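Local coordinates for N-acetyltransferase domain-containing protein (PDB 1WWZ), which binds acetyl coenzyme A and, as a member of the GNAT family, probably transfers its acyl group to an acceptor, at residues K51-G56 with F69-K74; G86-F91 with I121-G126; I4-L9 with R104-T109. All coordinates share one frame; numbering follows the deposited sequence.

Contact 1: K51-G56 with F69-K74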
loop_
_atom_site.group_PDB
_atom_site.type_symbol
_atom_site.label_atom_id
_atom_site.label_comp_id
_atom_site.label_asym_id
_atom_site.label_seq_id
_atom_site.Cartn_x
_atom_site.Cartn_y
_atom_site.Cartn_z
ATOM N N LYS A 51 -11.054 -16.407 -14.762
ATOM C CA LYS A 51 -12.093 -16.123 -15.736
ATOM C C LYS A 51 -13.002 -14.994 -15.264
ATOM O O LYS A 51 -13.412 -14.141 -16.049
ATOM C CB LYS A 51 -12.916 -17.384 -16.013
ATOM C CG LYS A 51 -13.912 -17.222 -17.145
ATOM C CD LYS A 51 -14.577 -18.541 -17.480
ATOM C CE LYS A 51 -15.651 -18.362 -18.543
ATOM N NZ LYS A 51 -16.507 -19.578 -18.656
ATOM N N LYS A 52 -13.283 -14.975 -13.967
ATOM C CA LYS A 52 -14.162 -13.973 -13.385
ATOM C C LYS A 52 -13.524 -12.609 -13.137
ATOM O O LYS A 52 -14.185 -11.577 -13.295
ATOM C CB LYS A 52 -14.716 -14.498 -12.058
ATOM C CG LYS A 52 -16.077 -13.946 -11.685
ATOM C CD LYS A 52 -17.139 -14.433 -12.659
ATOM C CE LYS A 52 -17.135 -15.955 -12.756
ATOM N NZ LYS A 52 -16.764 -16.454 -14.115
ATOM N N ALA A 53 -12.246 -12.592 -12.762
ATOM C CA ALA A 53 -11.587 -11.326 -12.443
ATOM C C ALA A 53 -10.100 -11.220 -12.788
ATOM O O ALA A 53 -9.301 -10.736 -11.979
ATOM C CB ALA A 53 -11.792 -11.026 -10.955
ATOM N N SER A 54 -9.730 -11.646 -13.989
ATOM C CA SER A 54 -8.336 -11.582 -14.410
ATOM C C SER A 54 -7.768 -10.168 -14.302
ATOM O O SER A 54 -6.594 -9.985 -13.980
ATOM C CB SER A 54 -8.204 -12.080 -15.852
ATOM O OG SER A 54 -9.089 -11.382 -16.709
ATOM N N ASP A 55 -8.608 -9.170 -14.559
ATOM C CA ASP A 55 -8.179 -7.777 -14.504
ATOM C C ASP A 55 -7.659 -7.345 -13.133
ATOM O O ASP A 55 -6.959 -6.342 -13.027
ATOM C CB ASP A 55 -9.333 -6.863 -14.931
ATOM C CG ASP A 55 -8.916 -5.408 -15.038
ATOM O OD1 ASP A 55 -7.880 -5.131 -15.679
ATOM O OD2 ASP A 55 -9.627 -4.540 -14.488
ATOM N N GLY A 56 -7.994 -8.097 -12.088
ATOM C CA GLY A 56 -7.542 -7.743 -10.751
ATOM C C GLY A 56 -6.764 -8.858 -10.079
ATOM O O GLY A 56 -6.763 -8.985 -8.855
ATOM N N PHE A 69 -0.466 -14.198 -3.994
ATOM C CA PHE A 69 -1.363 -13.542 -4.930
ATOM C C PHE A 69 -2.686 -13.172 -4.295
ATOM O O PHE A 69 -3.047 -13.672 -3.230
ATOM C CB PHE A 69 -1.574 -14.413 -6.190
ATOM C CG PHE A 69 -2.375 -15.669 -5.964
ATOM C CD1 PHE A 69 -3.751 -15.682 -6.173
ATOM C CD2 PHE A 69 -1.746 -16.859 -5.594
ATOM C CE1 PHE A 69 -4.492 -16.860 -6.027
ATOM C CE2 PHE A 69 -2.476 -18.043 -5.444
ATOM C CZ PHE A 69 -3.850 -18.044 -5.661
ATOM N N ILE A 70 -3.389 -12.255 -4.941
ATOM C CA ILE A 70 -4.684 -11.813 -4.455
ATOM C C ILE A 70 -5.545 -11.583 -5.687
ATOM O O ILE A 70 -5.058 -11.113 -6.717
ATOM C CB ILE A 70 -4.550 -10.522 -3.589
ATOM C CG1 ILE A 70 -5.898 -10.178 -2.954
ATOM C CG2 ILE A 70 -4.010 -9.362 -4.426
ATOM C CD1 ILE A 70 -5.796 -9.126 -1.841
ATOM N N VAL A 71 -6.815 -11.952 -5.587
ATOM C CA VAL A 71 -7.749 -11.815 -6.698
ATOM C C VAL A 71 -8.776 -10.758 -6.341
ATOM O O VAL A 71 -9.578 -10.952 -5.434
ATOM C CB VAL A 71 -8.453 -13.155 -6.969
ATOM C CG1 VAL A 71 -9.438 -13.013 -8.122
ATOM C CG2 VAL A 71 -7.407 -14.221 -7.283
ATOM N N CYS A 72 -8.730 -9.643 -7.066
ATOM C CA CYS A 72 -9.615 -8.504 -6.829
ATOM C C CYS A 72 -10.647 -8.366 -7.944
ATOM O O CYS A 72 -10.290 -8.232 -9.111
ATOM C CB CYS A 72 -8.771 -7.234 -6.740
ATOM S SG CYS A 72 -7.236 -7.469 -5.796
ATOM N N ASP A 73 -11.922 -8.386 -7.574
ATOM C CA ASP A 73 -13.014 -8.291 -8.541
ATOM C C ASP A 73 -13.730 -6.946 -8.429
ATOM O O ASP A 73 -14.426 -6.698 -7.451
ATOM C CB ASP A 73 -14.017 -9.418 -8.282
ATOM C CG ASP A 73 -14.956 -9.652 -9.451
ATOM O OD1 ASP A 73 -15.221 -8.695 -10.210
ATOM O OD2 ASP A 73 -15.438 -10.796 -9.599
ATOM N N LYS A 74 -13.576 -6.092 -9.436
ATOM C CA LYS A 74 -14.222 -4.780 -9.414
ATOM C C LYS A 74 -15.680 -4.873 -9.855
ATOM O O LYS A 74 -16.412 -3.885 -9.807
ATOM C CB LYS A 74 -13.477 -3.810 -10.341
ATOM C CG LYS A 74 -13.559 -4.182 -11.817
ATOM C CD LYS A 74 -12.859 -3.156 -12.696
ATOM C CE LYS A 74 -13.140 -3.402 -14.176
ATOM N NZ LYS A 74 -12.660 -4.738 -14.645
HETATM O O HOH W 1 -14.490 -8.775 -12.822
#
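G56 and C72 meet through their backbones in the turn between helix 38-53 and strand 57-62, the partner of strand 65-78 in the antiparallel part of the GNAT fold. C72 N donates to G56 O over 2.7 Å, with an N-H...O angle of 162°. The donor nevertheless stands above the carbonyl plane, 43° out of it. Running the other way, G56 CA offers a CA-H...O contact to C72 O at 3.2 Å, and a CB on this residue would collide with that same oxygen, which explains why a glycine fits here. Next to it, A53 CB rests 3.7 Å from C72 O and touches the CB and carboxylate carbon of D73 and, more distantly, V71 CG1. The turn itself is closed by G56 N donating to A53 O at 2.9 Å.

At the outer end D55 and K74 cross at about a right angle in a salt bridge, NZ approaching OD2 at 3.0 Å from above the carboxylate plane. The K74 chain stays extended as far as CE, and the bend at chi4 (-61°) places NZ beside OD2. D55 has a second cationic partner, K8, on OD1.

A second shell fixes the D73 carboxylate: OD2 takes a hydrogen bond from H89 NE2, while OD1 takes one from D75 N. A water also joins the two segments, donating both to K52 O at 2.9 Å and to D73 OD1 at 2.7 Å.

Contact 2: G86-F91 with I121-G126; sequences GAIHEF and IELWVG. With ACO (acetyl coenzyme *a), chain C.
I88 and L123 lie side by side and point the same way, with CD1 of the isoleucine 3.9 Å from CD2 of the leucine, whereas I88 and I121 cross obliquely, CG1 against CG2. These apolar groups pack together where parallel strands 83-93 and 120-126 are neighbours in the sheet, on the side where I88 also meets L107 and C110 of helix 102-115, the connection of this beta-alpha-beta unit. Pairing is regular only at the start: E122 N donates to G86 O at 2.8 Å, and I88 N reaches E122 O at 3.2 Å, nearly along the C=O axis. Beyond I88 the strands splay, and a water spans the opening, giving a proton to I88 O and accepting from W124 N. This parting of parallel strands is the GNAT hallmark that admits the acyl donor.

The acetyl end of the cofactor enters the opening, its CH3 lying 3.4 Å from I88 O and also close to W124 O and L123 CB. Further along, cofactor N4P donates to F91 O over 2.7 Å. One face of the F91 ring lies under the cofactor methyl CEP, which stands 3.5 Å above the ring centre. An alanine here would probably open a gap beneath CEP and take away the ring's packing on L106 and L135, leaving that arm of the pantetheine freer to turn. F91 N is in turn taken by E90 OE2 at 2.8 Å, an oxygen also bonded to Y28 OH.

Where the strands part, backbone polar groups thus serve water and cofactor: the pantetheine amide N4P donates to F91 O much as the N-H of a neighbouring strand would.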
loop_
_atom_site.group_PDB
_atom_site.type_symbol
_atom_site.label_atom_id
_atom_site.label_comp_id
_atom_site.label_asym_id
_atom_site.label_seq_id
_atom_site.Cartn_x
_atom_site.Cartn_y
_atom_site.Cartn_z
ATOM N N GLY A 86 -16.952 -4.366 -4.775
ATOM C CA GLY A 86 -15.652 -4.938 -5.052
ATOM C C GLY A 86 -15.570 -6.183 -4.195
ATOM O O GLY A 86 -16.247 -6.276 -3.172
ATOM N N ALA A 87 -14.768 -7.153 -4.612
ATOM C CA ALA A 87 -14.638 -8.376 -3.837
ATOM C C ALA A 87 -13.230 -8.921 -3.915
ATOM O O ALA A 87 -12.508 -8.649 -4.866
ATOM C CB ALA A 87 -15.625 -9.432 -4.350
ATOM N N ILE A 88 -12.841 -9.669 -2.887
ATOM C CA ILE A 88 -11.547 -10.334 -2.848
ATOM C C ILE A 88 -11.942 -11.805 -2.892
ATOM O O ILE A 88 -12.552 -12.304 -1.950
ATOM C CB ILE A 88 -10.776 -10.051 -1.533
ATOM C CG1 ILE A 88 -10.521 -8.546 -1.383
ATOM C CG2 ILE A 88 -9.450 -10.816 -1.542
ATOM C CD1 ILE A 88 -9.761 -8.147 -0.112
ATOM N N HIS A 89 -11.622 -12.489 -3.988
ATOM C CA HIS A 89 -11.981 -13.898 -4.136
ATOM C C HIS A 89 -10.969 -14.857 -3.533
ATOM O O HIS A 89 -11.330 -15.945 -3.091
ATOM C CB HIS A 89 -12.164 -14.255 -5.612
ATOM C CG HIS A 89 -13.358 -13.615 -6.244
ATOM N ND1 HIS A 89 -14.626 -13.731 -5.721
ATOM C CD2 HIS A 89 -13.480 -12.879 -7.375
ATOM C CE1 HIS A 89 -15.481 -13.094 -6.504
ATOM N NE2 HIS A 89 -14.812 -12.569 -7.513
ATOM N N GLU A 90 -9.704 -14.460 -3.538
ATOM C CA GLU A 90 -8.651 -15.300 -2.993
ATOM C C GLU A 90 -7.492 -14.419 -2.555
ATOM O O GLU A 90 -7.300 -13.331 -3.086
ATOM C CB GLU A 90 -8.184 -16.317 -4.036
ATOM C CG GLU A 90 -7.285 -17.382 -3.437
ATOM C CD GLU A 90 -7.873 -17.961 -2.166
ATOM O OE1 GLU A 90 -8.832 -18.755 -2.262
ATOM O OE2 GLU A 90 -7.390 -17.606 -1.067
ATOM N N PHE A 91 -6.719 -14.901 -1.590
ATOM C CA PHE A 91 -5.611 -14.129 -1.047
ATOM C C PHE A 91 -4.734 -15.117 -0.291
ATOM O O PHE A 91 -5.137 -15.643 0.744
ATOM C CB PHE A 91 -6.198 -13.072 -0.108
ATOM C CG PHE A 91 -5.182 -12.217 0.588
ATOM C CD1 PHE A 91 -3.946 -11.947 0.013
ATOM C CD2 PHE A 91 -5.504 -11.619 1.804
ATOM C CE1 PHE A 91 -3.044 -11.088 0.639
ATOM C CE2 PHE A 91 -4.607 -10.756 2.438
ATOM C CZ PHE A 91 -3.377 -10.492 1.852
ATOM N N ILE A 121 -16.051 -3.017 -0.449
ATOM C CA ILE A 121 -15.317 -4.239 -0.761
ATOM C C ILE A 121 -15.820 -5.333 0.171
ATOM O O ILE A 121 -15.842 -5.168 1.390
ATOM C CB ILE A 121 -13.799 -4.065 -0.575
ATOM C CG1 ILE A 121 -13.291 -2.953 -1.498
ATOM C CG2 ILE A 121 -13.079 -5.380 -0.905
ATOM C CD1 ILE A 121 -11.833 -2.603 -1.298
ATOM N N GLU A 122 -16.227 -6.452 -0.418
ATOM C CA GLU A 122 -16.770 -7.575 0.336
ATOM C C GLU A 122 -15.896 -8.823 0.216
ATOM O O GLU A 122 -15.223 -9.027 -0.796
ATOM C CB GLU A 122 -18.185 -7.865 -0.179
ATOM C CG GLU A 122 -18.898 -9.050 0.445
ATOM C CD GLU A 122 -20.264 -9.269 -0.183
ATOM O OE1 GLU A 122 -21.250 -8.644 0.266
ATOM O OE2 GLU A 122 -20.350 -10.054 -1.150
ATOM N N LEU A 123 -15.904 -9.651 1.257
ATOM C CA LEU A 123 -15.129 -10.887 1.247
ATOM C C LEU A 123 -15.675 -11.878 2.261
ATOM O O LEU A 123 -16.400 -11.505 3.186
ATOM C CB LEU A 123 -13.648 -10.604 1.553
ATOM C CG LEU A 123 -13.323 -10.056 2.951
ATOM C CD1 LEU A 123 -13.259 -11.209 3.956
ATOM C CD2 LEU A 123 -11.983 -9.326 2.927
ATOM N N TRP A 124 -15.337 -13.146 2.062
ATOM C CA TRP A 124 -15.740 -14.209 2.967
ATOM C C TRP A 124 -14.466 -14.894 3.436
ATOM O O TRP A 124 -13.573 -15.187 2.635
ATOM C CB TRP A 124 -16.646 -15.226 2.267
ATOM C CG TRP A 124 -18.013 -14.709 1.952
ATOM C CD1 TRP A 124 -18.405 -14.046 0.821
ATOM C CD2 TRP A 124 -19.181 -14.826 2.774
ATOM N NE1 TRP A 124 -19.747 -13.754 0.886
ATOM C CE2 TRP A 124 -20.247 -14.222 2.073
ATOM C CE3 TRP A 124 -19.431 -15.390 4.033
ATOM C CZ2 TRP A 124 -21.547 -14.160 2.593
ATOM C CZ3 TRP A 124 -20.722 -15.329 4.551
ATOM C CH2 TRP A 124 -21.764 -14.719 3.828
ATOM N N VAL A 125 -14.379 -15.138 4.737
ATOM C CA VAL A 125 -13.206 -15.773 5.310
ATOM C C VAL A 125 -13.632 -16.849 6.303
ATOM O O VAL A 125 -14.688 -16.740 6.929
ATOM C CB VAL A 125 -12.308 -14.713 6.008
ATOM C CG1 VAL A 125 -13.122 -13.925 7.022
ATOM C CG2 VAL A 125 -11.120 -15.382 6.673
ATOM N N GLY A 126 -12.818 -17.894 6.423
ATOM C CA GLY A 126 -13.127 -18.978 7.343
ATOM C C GLY A 126 -13.238 -18.500 8.778
ATOM O O GLY A 126 -12.444 -17.675 9.224
HETATM N N1A ACO C . -1.998 -14.063 13.522
HETATM C C2A ACO C . -2.163 -12.785 13.867
HETATM N N3A ACO C . -2.093 -11.706 13.033
HETATM C C4A ACO C . -1.814 -12.061 11.703
HETATM C C5A ACO C . -1.622 -13.357 11.269
HETATM C C6A ACO C . -1.721 -14.417 12.260
HETATM N N6A ACO C . -1.534 -15.703 11.944
HETATM N N7A ACO C . -1.352 -13.373 9.905
HETATM C C8A ACO C . -1.396 -12.117 9.556
HETATM N N9A ACO C . -1.679 -11.243 10.602
HETATM C C1B ACO C . -1.801 -9.795 10.593
HETATM C C2B ACO C . -0.696 -9.055 11.365
HETATM O O2B ACO C . -1.260 -7.804 11.809
HETATM C C3B ACO C . 0.443 -8.971 10.313
HETATM O O3B ACO C . 1.236 -7.819 10.662
HETATM P P3B ACO C . 2.543 -7.807 11.600
HETATM O O7A ACO C . 2.031 -8.271 12.930
HETATM O O8A ACO C . 2.977 -6.419 11.625
HETATM O O9A ACO C . 3.521 -8.728 10.980
HETATM C C4B ACO C . -0.314 -8.733 9.033
HETATM O O4B ACO C . -1.651 -9.235 9.314
HETATM C C5B ACO C . 0.141 -9.549 7.843
HETATM O O5B ACO C . 1.546 -9.574 7.659
HETATM P P1A ACO C . 2.125 -10.219 6.327
HETATM O O1A ACO C . 3.478 -10.689 6.620
HETATM O O2A ACO C . 1.966 -9.208 5.208
HETATM O O3A ACO C . 1.188 -11.562 6.231
HETATM P P2A ACO C . 1.215 -12.652 5.134
HETATM O O4A ACO C . 1.439 -13.904 5.883
HETATM O O5A ACO C . 2.231 -12.247 4.125
HETATM O O6A ACO C . -0.190 -12.648 4.466
HETATM C CBP ACO C . -2.226 -14.096 4.530
HETATM C CCP ACO C . -1.471 -12.958 5.175
HETATM C CDP ACO C . -3.580 -14.227 5.306
HETATM C CEP ACO C . -2.460 -13.793 3.033
HETATM C CAP ACO C . -1.348 -15.398 4.671
HETATM O OAP ACO C . -1.166 -15.691 6.054
HETATM C C9P ACO C . -1.934 -16.678 4.019
HETATM O O9P ACO C . -1.656 -16.996 2.871
HETATM N N8P ACO C . -2.787 -17.423 4.793
HETATM C C7P ACO C . -3.450 -18.670 4.339
HETATM C C6P ACO C . -4.578 -18.444 3.311
HETATM C C5P ACO C . -5.686 -17.573 3.849
HETATM O O5P ACO C . -6.177 -17.779 4.988
HETATM N N4P ACO C . -6.151 -16.590 3.093
HETATM C C3P ACO C . -7.195 -15.571 3.248
HETATM C C2P ACO C . -8.501 -16.294 2.904
HETATM S S1P ACO C . -9.879 -15.029 3.031
HETATM C C ACO C . -10.033 -14.648 1.556
HETATM O O ACO C . -9.372 -15.099 0.509
HETATM C CH3 ACO C . -11.061 -13.570 0.849
HETATM O O HOH W 2 -14.333 -13.811 -0.607
#

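Contact 3: I4-L9 with R104-T109; sequences IKIEKL and RKLLIT. With ACO (acetyl coenzyme *a), chain C.
I6 packs on L106 and T109, joining edge strand 5-8 to helix 102-115, which crosses one face of the GNAT sheet. The short segments run with their axes 9.5 Å apart at closest, at 39° to each other, so the contact is made mainly by side chains. Van der Waals contacts come first. I6 CD1 reaches 3.8 Å from L106 CD2, the two side chains meeting at a slant. The I6 and T109 side chains slide past each other in opposite directions, with I6 CG2 3.5 Å from T109 OG1 and also packed on the T109 methyl. I4 CG2 lies 3.9 Å from K105 CD, and K105 CE also comes near I4 O; the lysine offers its methylenes here, its chain bent at chi3 and chi4.

The polar contacts belong to R104, on the helix's first turn. Its backbone N donates to cofactor O2A over 2.8 Å; G101 N and G103 N, in the GNAT pyrophosphate-binding loop (Q/R-x-x-G-x-G/A) that leads into the helix, also donate to the cofactor. R104 NH2 makes a weak bond of 3.4 Å to O8A of the 3'-phosphate, whose phosphorus lies in the guanidinium plane at its edge. NH1 instead donates to K138 O of the second subunit.

The helix therefore has two chemistries: largely hydrocarbon contacts toward the strand and N-H groups toward phosphate, where the helix N-terminus and the arginine charge would probably both favour the cofactor's negative charge.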
loop_
_atom_site.group_PDB
_atom_site.type_symbol
_atom_site.label_atom_id
_atom_site.label_comp_id
_atom_site.label_asym_id
_atom_site.label_seq_id
_atom_site.Cartn_x
_atom_site.Cartn_y
_atom_site.Cartn_z
ATOM N N ILE A 4 10.461 -7.268 -3.565
ATOM C CA ILE A 4 9.158 -7.906 -3.564
ATOM C C ILE A 4 8.423 -7.084 -4.607
ATOM O O ILE A 4 8.142 -5.908 -4.386
ATOM C CB ILE A 4 8.437 -7.768 -2.209
ATOM C CG1 ILE A 4 9.295 -8.383 -1.104
ATOM C CG2 ILE A 4 7.074 -8.459 -2.277
ATOM C CD1 ILE A 4 8.736 -8.184 0.288
ATOM N N LYS A 5 8.147 -7.688 -5.754
ATOM C CA LYS A 5 7.463 -6.983 -6.827
ATOM C C LYS A 5 6.001 -7.392 -6.920
ATOM O O LYS A 5 5.684 -8.577 -6.942
ATOM C CB LYS A 5 8.141 -7.276 -8.169
ATOM C CG LYS A 5 9.637 -7.012 -8.195
ATOM C CD LYS A 5 10.240 -7.339 -9.561
ATOM C CE LYS A 5 10.052 -8.811 -9.936
ATOM N NZ LYS A 5 10.743 -9.744 -8.996
ATOM N N ILE A 6 5.116 -6.404 -6.966
ATOM C CA ILE A 6 3.695 -6.678 -7.100
ATOM C C ILE A 6 3.311 -6.304 -8.526
ATOM O O ILE A 6 3.573 -5.188 -8.974
ATOM C CB ILE A 6 2.843 -5.840 -6.119
ATOM C CG1 ILE A 6 3.306 -6.072 -4.676
ATOM C CG2 ILE A 6 1.374 -6.216 -6.267
ATOM C CD1 ILE A 6 3.187 -7.509 -4.204
ATOM N N GLU A 7 2.705 -7.238 -9.247
ATOM C CA GLU A 7 2.303 -6.969 -10.623
ATOM C C GLU A 7 1.058 -7.736 -11.032
ATOM O O GLU A 7 0.713 -8.750 -10.430
ATOM C CB GLU A 7 3.455 -7.301 -11.579
ATOM C CG GLU A 7 4.301 -8.493 -11.154
ATOM C CD GLU A 7 5.399 -8.820 -12.155
ATOM O OE1 GLU A 7 5.129 -9.576 -13.115
ATOM O OE2 GLU A 7 6.529 -8.311 -11.986
ATOM N N LYS A 8 0.371 -7.233 -12.052
ATOM C CA LYS A 8 -0.822 -7.897 -12.553
ATOM C C LYS A 8 -0.397 -9.120 -13.342
ATOM O O LYS A 8 0.543 -9.062 -14.133
ATOM C CB LYS A 8 -1.619 -6.976 -13.477
ATOM C CG LYS A 8 -2.659 -6.126 -12.787
ATOM C CD LYS A 8 -3.578 -5.485 -13.812
ATOM C CE LYS A 8 -4.674 -4.678 -13.154
ATOM N NZ LYS A 8 -5.628 -4.149 -14.162
ATOM N N LEU A 9 -1.076 -10.233 -13.112
ATOM C CA LEU A 9 -0.771 -11.451 -13.839
ATOM C C LEU A 9 -1.265 -11.221 -15.265
ATOM O O LEU A 9 -2.467 -11.109 -15.494
ATOM C CB LEU A 9 -1.505 -12.635 -13.215
ATOM C CG LEU A 9 -1.262 -13.993 -13.871
ATOM C CD1 LEU A 9 0.225 -14.316 -13.835
ATOM C CD2 LEU A 9 -2.072 -15.058 -13.144
ATOM N N ARG A 104 0.484 -7.917 3.257
ATOM C CA ARG A 104 0.136 -6.520 3.448
ATOM C C ARG A 104 0.273 -5.762 2.128
ATOM O O ARG A 104 -0.591 -4.967 1.775
ATOM C CB ARG A 104 1.054 -5.897 4.504
ATOM C CG ARG A 104 0.747 -4.454 4.849
ATOM C CD ARG A 104 1.811 -3.896 5.790
ATOM N NE ARG A 104 1.823 -4.564 7.090
ATOM C CZ ARG A 104 0.943 -4.335 8.060
ATOM N NH1 ARG A 104 -0.031 -3.452 7.885
ATOM N NH2 ARG A 104 1.042 -4.981 9.211
ATOM N N LYS A 105 1.359 -6.011 1.399
ATOM C CA LYS A 105 1.582 -5.331 0.122
ATOM C C LYS A 105 0.500 -5.678 -0.890
ATOM O O LYS A 105 0.015 -4.815 -1.627
ATOM C CB LYS A 105 2.951 -5.695 -0.450
ATOM C CG LYS A 105 4.121 -5.271 0.426
ATOM C CD LYS A 105 5.452 -5.625 -0.222
ATOM C CE LYS A 105 5.717 -4.775 -1.454
ATOM N NZ LYS A 105 5.851 -3.334 -1.099
ATOM N N LEU A 106 0.122 -6.949 -0.921
ATOM C CA LEU A 106 -0.912 -7.390 -1.841
ATOM C C LEU A 106 -2.257 -6.771 -1.478
ATOM O O LEU A 106 -3.006 -6.365 -2.361
ATOM C CB LEU A 106 -1.008 -8.921 -1.834
ATOM C CG LEU A 106 0.091 -9.665 -2.605
ATOM C CD1 LEU A 106 0.030 -11.146 -2.280
ATOM C CD2 LEU A 106 -0.075 -9.436 -4.109
ATOM N N LEU A 107 -2.559 -6.687 -0.181
ATOM C CA LEU A 107 -3.834 -6.119 0.251
ATOM C C LEU A 107 -3.921 -4.631 -0.070
ATOM O O LEU A 107 -4.956 -4.146 -0.530
ATOM C CB LEU A 107 -4.053 -6.366 1.749
ATOM C CG LEU A 107 -5.419 -5.980 2.334
ATOM C CD1 LEU A 107 -6.545 -6.620 1.521
ATOM C CD2 LEU A 107 -5.491 -6.433 3.787
ATOM N N ILE A 108 -2.833 -3.905 0.169
ATOM C CA ILE A 108 -2.799 -2.479 -0.132
ATOM C C ILE A 108 -3.005 -2.281 -1.637
ATOM O O ILE A 108 -3.738 -1.389 -2.062
ATOM C CB ILE A 108 -1.452 -1.858 0.307
ATOM C CG1 ILE A 108 -1.398 -1.812 1.840
ATOM C CG2 ILE A 108 -1.285 -0.462 -0.292
ATOM C CD1 ILE A 108 -0.054 -1.360 2.411
ATOM N N THR A 109 -2.361 -3.127 -2.436
ATOM C CA THR A 109 -2.491 -3.060 -3.886
ATOM C C THR A 109 -3.952 -3.288 -4.258
ATOM O O THR A 109 -4.504 -2.599 -5.118
ATOM C CB THR A 109 -1.624 -4.135 -4.566
ATOM O OG1 THR A 109 -0.245 -3.880 -4.277
ATOM C CG2 THR A 109 -1.828 -4.121 -6.078
HETATM N N1A ACO C . -1.998 -14.063 13.522
HETATM C C2A ACO C . -2.163 -12.785 13.867
HETATM N N3A ACO C . -2.093 -11.706 13.033
HETATM C C4A ACO C . -1.814 -12.061 11.703
HETATM C C5A ACO C . -1.622 -13.357 11.269
HETATM C C6A ACO C . -1.721 -14.417 12.260
HETATM N N6A ACO C . -1.534 -15.703 11.944
HETATM N N7A ACO C . -1.352 -13.373 9.905
HETATM C C8A ACO C . -1.396 -12.117 9.556
HETATM N N9A ACO C . -1.679 -11.243 10.602
HETATM C C1B ACO C . -1.801 -9.795 10.593
HETATM C C2B ACO C . -0.696 -9.055 11.365
HETATM O O2B ACO C . -1.260 -7.804 11.809
HETATM C C3B ACO C . 0.443 -8.971 10.313
HETATM O O3B ACO C . 1.236 -7.819 10.662
HETATM P P3B ACO C . 2.543 -7.807 11.600
HETATM O O7A ACO C . 2.031 -8.271 12.930
HETATM O O8A ACO C . 2.977 -6.419 11.625
HETATM O O9A ACO C . 3.521 -8.728 10.980
HETATM C C4B ACO C . -0.314 -8.733 9.033
HETATM O O4B ACO C . -1.651 -9.235 9.314
HETATM C C5B ACO C . 0.141 -9.549 7.843
HETATM O O5B ACO C . 1.546 -9.574 7.659
HETATM P P1A ACO C . 2.125 -10.219 6.327
HETATM O O1A ACO C . 3.478 -10.689 6.620
HETATM O O2A ACO C . 1.966 -9.208 5.208
HETATM O O3A ACO C . 1.188 -11.562 6.231
HETATM P P2A ACO C . 1.215 -12.652 5.134
HETATM O O4A ACO C . 1.439 -13.904 5.883
HETATM O O5A ACO C . 2.231 -12.247 4.125
HETATM O O6A ACO C . -0.190 -12.648 4.466
HETATM C CBP ACO C . -2.226 -14.096 4.530
HETATM C CCP ACO C . -1.471 -12.958 5.175
HETATM C CDP ACO C . -3.580 -14.227 5.306
HETATM C CEP ACO C . -2.460 -13.793 3.033
HETATM C CAP ACO C . -1.348 -15.398 4.671
HETATM O OAP ACO C . -1.166 -15.691 6.054
HETATM C C9P ACO C . -1.934 -16.678 4.019
HETATM O O9P ACO C . -1.656 -16.996 2.871
HETATM N N8P ACO C . -2.787 -17.423 4.793
HETATM C C7P ACO C . -3.450 -18.670 4.339
HETATM C C6P ACO C . -4.578 -18.444 3.311
HETATM C C5P ACO C . -5.686 -17.573 3.849
HETATM O O5P ACO C . -6.177 -17.779 4.988
HETATM N N4P ACO C . -6.151 -16.590 3.093
HETATM C C3P ACO C . -7.195 -15.571 3.248
HETATM C C2P ACO C . -8.501 -16.294 2.904
HETATM S S1P ACO C . -9.879 -15.029 3.031
HETATM C C ACO C . -10.033 -14.648 1.556
HETATM O O ACO C . -9.372 -15.099 0.509
HETATM C CH3 ACO C . -11.061 -13.570 0.849
#

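In the fold
All three contacts reach the same sheet and touch one another. Contacts 1 and 2, centres 11 Å apart, join through neighbouring strands 65-78 and 83-93, where D73 N lies 2.8 Å from A87 O. Contact 1 is nested in the loop closed by contact 3 and packs against it, I70 CG2 lying 3.8 Å from L106 O. Contacts 2 and 3 alternate along the chain and lie 16 Å apart by their centres, yet F91 CE1 comes within 3.9 Å of L106 CB. Both touch the same acetyl coenzyme A, contact 2 at its acetyl and pantetheine end, contact 3 at its phosphates; contact 1 stands behind, the I70 side chain about 7 Å from the cofactor.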